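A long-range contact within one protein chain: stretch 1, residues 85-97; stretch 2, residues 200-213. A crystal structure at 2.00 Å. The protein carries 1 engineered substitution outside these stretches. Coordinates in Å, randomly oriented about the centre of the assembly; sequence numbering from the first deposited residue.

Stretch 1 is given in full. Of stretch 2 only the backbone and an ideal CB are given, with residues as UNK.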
# COMPACT_ATOMS: atom_id res chain seq x y z
N ASN A 85 -4.27 -14.51 10.12
CA ASN A 85 -4.65 -14.93 8.78
C ASN A 85 -3.54 -15.75 8.12
O ASN A 85 -2.68 -15.21 7.43
CB ASN A 85 -5.03 -13.73 7.90
CG ASN A 85 -5.71 -14.15 6.61
OD1 ASN A 85 -5.61 -15.29 6.18
ND2 ASN A 85 -6.41 -13.21 5.99
N GLU A 86 -3.56 -17.06 8.36
CA GLU A 86 -2.50 -17.94 7.89
C GLU A 86 -2.65 -18.29 6.41
O GLU A 86 -1.88 -19.07 5.87
CB GLU A 86 -2.46 -19.23 8.73
CG GLU A 86 -3.53 -20.25 8.39
CD GLU A 86 -4.87 -19.97 9.06
OE1 GLU A 86 -5.10 -18.82 9.47
OE2 GLU A 86 -5.69 -20.91 9.17
N ASN A 87 -3.65 -17.69 5.77
CA ASN A 87 -3.88 -17.93 4.35
C ASN A 87 -3.43 -16.76 3.48
O ASN A 87 -3.74 -16.71 2.29
CB ASN A 87 -5.35 -18.27 4.09
CG ASN A 87 -5.73 -19.64 4.63
OD1 ASN A 87 -4.92 -20.57 4.61
ND2 ASN A 87 -6.96 -19.77 5.10
N ILE A 88 -2.69 -15.84 4.08
CA ILE A 88 -2.11 -14.72 3.35
C ILE A 88 -0.59 -14.84 3.33
O ILE A 88 0.04 -15.04 4.38
CB ILE A 88 -2.50 -13.37 3.97
CG1 ILE A 88 -4.00 -13.12 3.80
CG2 ILE A 88 -1.71 -12.24 3.33
CD1 ILE A 88 -4.43 -12.98 2.35
N HIS A 89 0.00 -14.73 2.15
CA HIS A 89 1.45 -14.86 2.00
C HIS A 89 2.07 -13.63 1.33
O HIS A 89 1.66 -13.22 0.25
CB HIS A 89 1.79 -16.11 1.19
CG HIS A 89 1.58 -17.39 1.95
ND1 HIS A 89 0.34 -17.99 2.06
CD2 HIS A 89 2.45 -18.19 2.62
CE1 HIS A 89 0.46 -19.10 2.77
NE2 HIS A 89 1.72 -19.24 3.12
N VAL A 90 3.07 -13.06 1.99
CA VAL A 90 3.84 -11.97 1.42
C VAL A 90 5.02 -12.53 0.63
O VAL A 90 5.97 -13.05 1.22
CB VAL A 90 4.36 -11.00 2.50
CG1 VAL A 90 5.21 -9.91 1.87
CG2 VAL A 90 3.20 -10.40 3.27
N LEU A 91 4.96 -12.41 -0.69
CA LEU A 91 5.95 -13.03 -1.56
C LEU A 91 7.22 -12.19 -1.72
O LEU A 91 8.33 -12.71 -1.58
CB LEU A 91 5.34 -13.31 -2.94
CG LEU A 91 4.14 -14.26 -2.95
CD1 LEU A 91 3.57 -14.38 -4.35
CD2 LEU A 91 4.53 -15.62 -2.40
N ASP A 92 7.05 -10.91 -2.03
CA ASP A 92 8.20 -10.04 -2.29
C ASP A 92 7.83 -8.57 -2.11
O ASP A 92 6.67 -8.23 -1.89
CB ASP A 92 8.74 -10.29 -3.70
CG ASP A 92 10.23 -10.04 -3.80
OD1 ASP A 92 10.86 -10.60 -4.73
OD2 ASP A 92 10.78 -9.31 -2.96
N THR A 93 8.83 -7.70 -2.21
CA THR A 93 8.62 -6.26 -2.08
C THR A 93 8.42 -5.61 -3.45
O THR A 93 9.20 -5.85 -4.37
CB THR A 93 9.81 -5.59 -1.38
OG1 THR A 93 10.01 -6.19 -0.09
CG2 THR A 93 9.56 -4.10 -1.21
N TYR A 94 7.38 -4.79 -3.56
CA TYR A 94 7.08 -4.10 -4.81
C TYR A 94 7.70 -2.70 -4.81
O TYR A 94 8.28 -2.27 -5.81
CB TYR A 94 5.57 -4.01 -5.01
CG TYR A 94 5.15 -3.27 -6.26
CD1 TYR A 94 5.41 -3.79 -7.52
CD2 TYR A 94 4.50 -2.05 -6.18
CE1 TYR A 94 5.03 -3.12 -8.67
CE2 TYR A 94 4.11 -1.37 -7.32
CZ TYR A 94 4.38 -1.91 -8.56
OH TYR A 94 4.00 -1.24 -9.70
N VAL A 95 7.57 -2.00 -3.69
CA VAL A 95 8.17 -0.68 -3.54
C VAL A 95 9.10 -0.65 -2.33
O VAL A 95 8.70 -0.97 -1.22
CB VAL A 95 7.11 0.42 -3.38
CG1 VAL A 95 7.77 1.75 -3.07
CG2 VAL A 95 6.27 0.52 -4.65
N LYS A 96 10.35 -0.27 -2.57
CA LYS A 96 11.37 -0.27 -1.53
C LYS A 96 11.31 0.98 -0.66
O LYS A 96 11.47 0.92 0.56
CB LYS A 96 12.76 -0.41 -2.16
CG LYS A 96 13.88 -0.53 -1.15
CD LYS A 96 15.20 -0.81 -1.85
CE LYS A 96 15.11 -2.08 -2.68
NZ LYS A 96 16.39 -2.37 -3.39
N SER A 97 11.07 2.13 -1.30
CA SER A 97 11.01 3.40 -0.59
C SER A 97 9.79 3.48 0.33
O SER A 97 8.77 2.85 0.06
CB SER A 97 11.01 4.57 -1.58
OG SER A 97 10.01 4.39 -2.57
N UNK A 200 8.92 1.44 7.17
CA UNK A 200 9.12 0.24 6.37
C UNK A 200 8.91 0.50 4.88
O UNK A 200 8.37 1.54 4.49
CB UNK A 200 8.17 -0.87 6.84
N UNK A 201 9.34 -0.45 4.05
CA UNK A 201 9.04 -0.41 2.62
C UNK A 201 7.52 -0.42 2.45
O UNK A 201 6.82 -1.13 3.17
CB UNK A 201 9.69 -1.59 1.88
N UNK A 202 7.02 0.37 1.50
CA UNK A 202 5.59 0.66 1.44
C UNK A 202 4.71 -0.39 0.75
O UNK A 202 3.56 -0.59 1.14
CB UNK A 202 5.40 2.00 0.72
N UNK A 203 5.24 -1.06 -0.27
CA UNK A 203 4.43 -1.98 -1.06
C UNK A 203 5.02 -3.39 -1.17
O UNK A 203 6.23 -3.56 -1.27
CB UNK A 203 4.24 -1.40 -2.46
N UNK A 204 4.14 -4.39 -1.17
CA UNK A 204 4.55 -5.78 -1.28
C UNK A 204 3.60 -6.54 -2.20
O UNK A 204 2.49 -6.09 -2.47
CB UNK A 204 4.60 -6.44 0.10
N UNK A 205 4.05 -7.70 -2.68
CA UNK A 205 3.22 -8.57 -3.50
C UNK A 205 2.71 -9.73 -2.65
O UNK A 205 3.51 -10.50 -2.11
CB UNK A 205 4.00 -9.09 -4.71
N UNK A 206 1.39 -9.86 -2.53
CA UNK A 206 0.81 -10.90 -1.69
C UNK A 206 -0.06 -11.87 -2.49
O UNK A 206 -0.55 -11.54 -3.57
CB UNK A 206 -0.02 -10.26 -0.57
N UNK A 207 -0.26 -13.06 -1.92
CA UNK A 207 -1.10 -14.08 -2.54
C UNK A 207 -1.79 -14.90 -1.46
O UNK A 207 -1.55 -14.70 -0.27
CB UNK A 207 -0.27 -14.98 -3.46
N UNK A 208 -2.65 -15.82 -1.89
CA UNK A 208 -3.37 -16.68 -0.96
C UNK A 208 -2.73 -18.07 -0.92
O UNK A 208 -1.92 -18.41 -1.78
CB UNK A 208 -4.85 -16.78 -1.35
N UNK A 209 -3.08 -18.85 0.09
CA UNK A 209 -2.57 -20.21 0.22
C UNK A 209 -3.02 -21.07 -0.95
O UNK A 209 -2.29 -21.95 -1.41
CB UNK A 209 -3.03 -20.83 1.54
N UNK A 210 -4.23 -20.80 -1.44
CA UNK A 210 -4.77 -21.52 -2.59
C UNK A 210 -3.90 -21.30 -3.83
O UNK A 210 -3.39 -22.26 -4.41
CB UNK A 210 -6.21 -21.08 -2.87
N UNK A 211 -3.75 -20.04 -4.22
CA UNK A 211 -3.02 -19.69 -5.43
C UNK A 211 -1.54 -20.06 -5.35
O UNK A 211 -0.93 -20.40 -6.36
CB UNK A 211 -3.16 -18.19 -5.71
N UNK A 212 -0.97 -20.00 -4.15
CA UNK A 212 0.46 -20.27 -3.99
C UNK A 212 0.81 -21.73 -4.28
O UNK A 212 1.90 -22.01 -4.79
CB UNK A 212 0.90 -19.91 -2.57
N UNK A 213 -0.10 -22.64 -3.97
CA UNK A 213 0.15 -24.07 -4.18
C UNK A 213 -0.44 -24.56 -5.50
O UNK A 213 -0.10 -25.64 -5.98
CB UNK A 213 -0.43 -24.88 -3.02

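Position 200 points its CA-to-CB bond away from stretch 1, which offers nothing within reach, so this contact sets no preference; it is Trp200.

At 201 the ideal CB lies 3.3 Å from both Val95 O and Lys96 O. Exposed carbonyls beside a tight CB favour a small donor, serine or threonine, though alanine would also fit. Ser201 takes the role: its OG donates to Lys96 O at 2.9 Å.

Position 202, phi/psi -82/-34, also starts near a carbonyl, its ideal CB 3.5 Å from Ser97 O. A short hydroxyl again suits. Ser202 OG donates to Ser97 O at 2.9 Å, while its OG also rests 3.2 Å from Val95 CG1.

From 203 the backbone is extended and runs antiparallel to strand 88-93. The backbone O of 203 accepts from Tyr94 N (O to N 2.8 Å) and from Val95 N (O to N 3.2 Å), one oxygen serving two donors at a bulge. The ideal CB of 203 sits 3.5 Å from Val95 CB, and the same ideal CB of 203 is 3.8 Å from Tyr94 CD2, so an apolar or aromatic residue fits. Trp203 packs its CB there and sends its ring end away from stretch 1.

At 204, on the face of Val90 and Thr93, the ideal CB is 3.9 Å from Val90 CG1; valine, isoleucine or threonine would serve. Val204 is found, with CB against that methyl.

Position 205 turns to the other face, between Leu91 and Tyr94, and its backbone N donates to Asp92 O at 2.8 Å. A branched apolar residue suits. Val205 CG2 reaches Tyr94 CB at 4.1 Å.

Position 206 pairs closely with Val90, CA to CA 4.5 Å, and its ideal CB is 3.5 Å from His89 O. Small residues fit readily, and Ala206 adds only a methyl.

At 207, paired with His89 through two backbone hydrogen bonds, the ideal CB is 4.0 Å from Leu91 CD1. Valine or threonine could supply a methyl; Thr207 CG2 lies 3.7 Å from Leu91 CD1, while its hydroxyl bonds elsewhere in the structure.

Position 208 precedes a helix, where serine, threonine, aspartate or asparagine can cap. Ser208 OG accepts from the backbone N of 211 at 3.3 Å.

Position 209 points toward stretch 1, its ideal CB 3.6 Å from Asn87 OD1 and 4.1 Å from His89 CE1. A small polar residue suits; Ser209 places OG 3.1 Å from His89 CE1, at the ring edge.

Positions 210, 211 and 213 find no partner here: Asp210, Ser211 and Gln213.

Position 212 points toward the imidazole, calling for a long aliphatic. Leu212 lays CD2 over one face of the His89 ring, 3.9 Å from its centroid, and CD1 4.1 Å from Leu91 CD2.

Stretch 2, residues 200-213: WSSWVVATSSDSLQ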
# COMPACT_ATOMS: atom_id res chain seq x y z
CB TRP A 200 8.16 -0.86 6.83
CG TRP A 200 6.74 -0.38 6.90
CD1 TRP A 200 5.86 -0.27 5.87
CD2 TRP A 200 6.04 0.05 8.08
NE1 TRP A 200 4.65 0.20 6.33
CE2 TRP A 200 4.74 0.41 7.68
CE3 TRP A 200 6.39 0.17 9.42
CZ2 TRP A 200 3.79 0.87 8.58
CZ3 TRP A 200 5.44 0.63 10.32
CH2 TRP A 200 4.16 0.98 9.89
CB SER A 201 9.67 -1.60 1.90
OG SER A 201 11.08 -1.54 1.97
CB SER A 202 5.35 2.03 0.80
OG SER A 202 5.98 2.13 -0.46
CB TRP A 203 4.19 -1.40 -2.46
CG TRP A 203 3.37 -0.14 -2.44
CD1 TRP A 203 3.79 1.11 -2.10
CD2 TRP A 203 1.98 -0.02 -2.77
NE1 TRP A 203 2.75 2.00 -2.21
CE2 TRP A 203 1.63 1.33 -2.61
CE3 TRP A 203 1.00 -0.93 -3.18
CZ2 TRP A 203 0.34 1.80 -2.86
CZ3 TRP A 203 -0.28 -0.46 -3.43
CH2 TRP A 203 -0.60 0.89 -3.26
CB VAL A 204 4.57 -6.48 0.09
CG1 VAL A 204 5.60 -5.85 1.00
CG2 VAL A 204 3.19 -6.45 0.72
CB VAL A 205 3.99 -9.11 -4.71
CG1 VAL A 205 3.11 -10.06 -5.52
CG2 VAL A 205 4.49 -7.97 -5.58
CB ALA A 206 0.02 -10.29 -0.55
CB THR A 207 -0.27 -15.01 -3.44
OG1 THR A 207 -1.15 -15.88 -4.17
CG2 THR A 207 0.69 -15.85 -2.61
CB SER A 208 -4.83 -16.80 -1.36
OG SER A 208 -4.97 -17.43 -2.62
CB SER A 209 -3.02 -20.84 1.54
OG SER A 209 -2.45 -20.16 2.65
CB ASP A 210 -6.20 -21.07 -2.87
CG ASP A 210 -7.18 -21.51 -1.80
OD1 ASP A 210 -7.99 -22.41 -2.07
OD2 ASP A 210 -7.12 -20.95 -0.68
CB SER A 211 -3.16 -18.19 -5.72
OG SER A 211 -4.52 -17.83 -5.90
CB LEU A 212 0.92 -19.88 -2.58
CG LEU A 212 2.42 -20.06 -2.29
CD1 LEU A 212 3.26 -19.39 -3.37
CD2 LEU A 212 2.78 -19.53 -0.91
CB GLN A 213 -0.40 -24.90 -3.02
CG GLN A 213 -1.93 -24.99 -2.96
CD GLN A 213 -2.40 -26.07 -2.00
OE1 GLN A 213 -1.95 -27.21 -2.05
NE2 GLN A 213 -3.32 -25.70 -1.11
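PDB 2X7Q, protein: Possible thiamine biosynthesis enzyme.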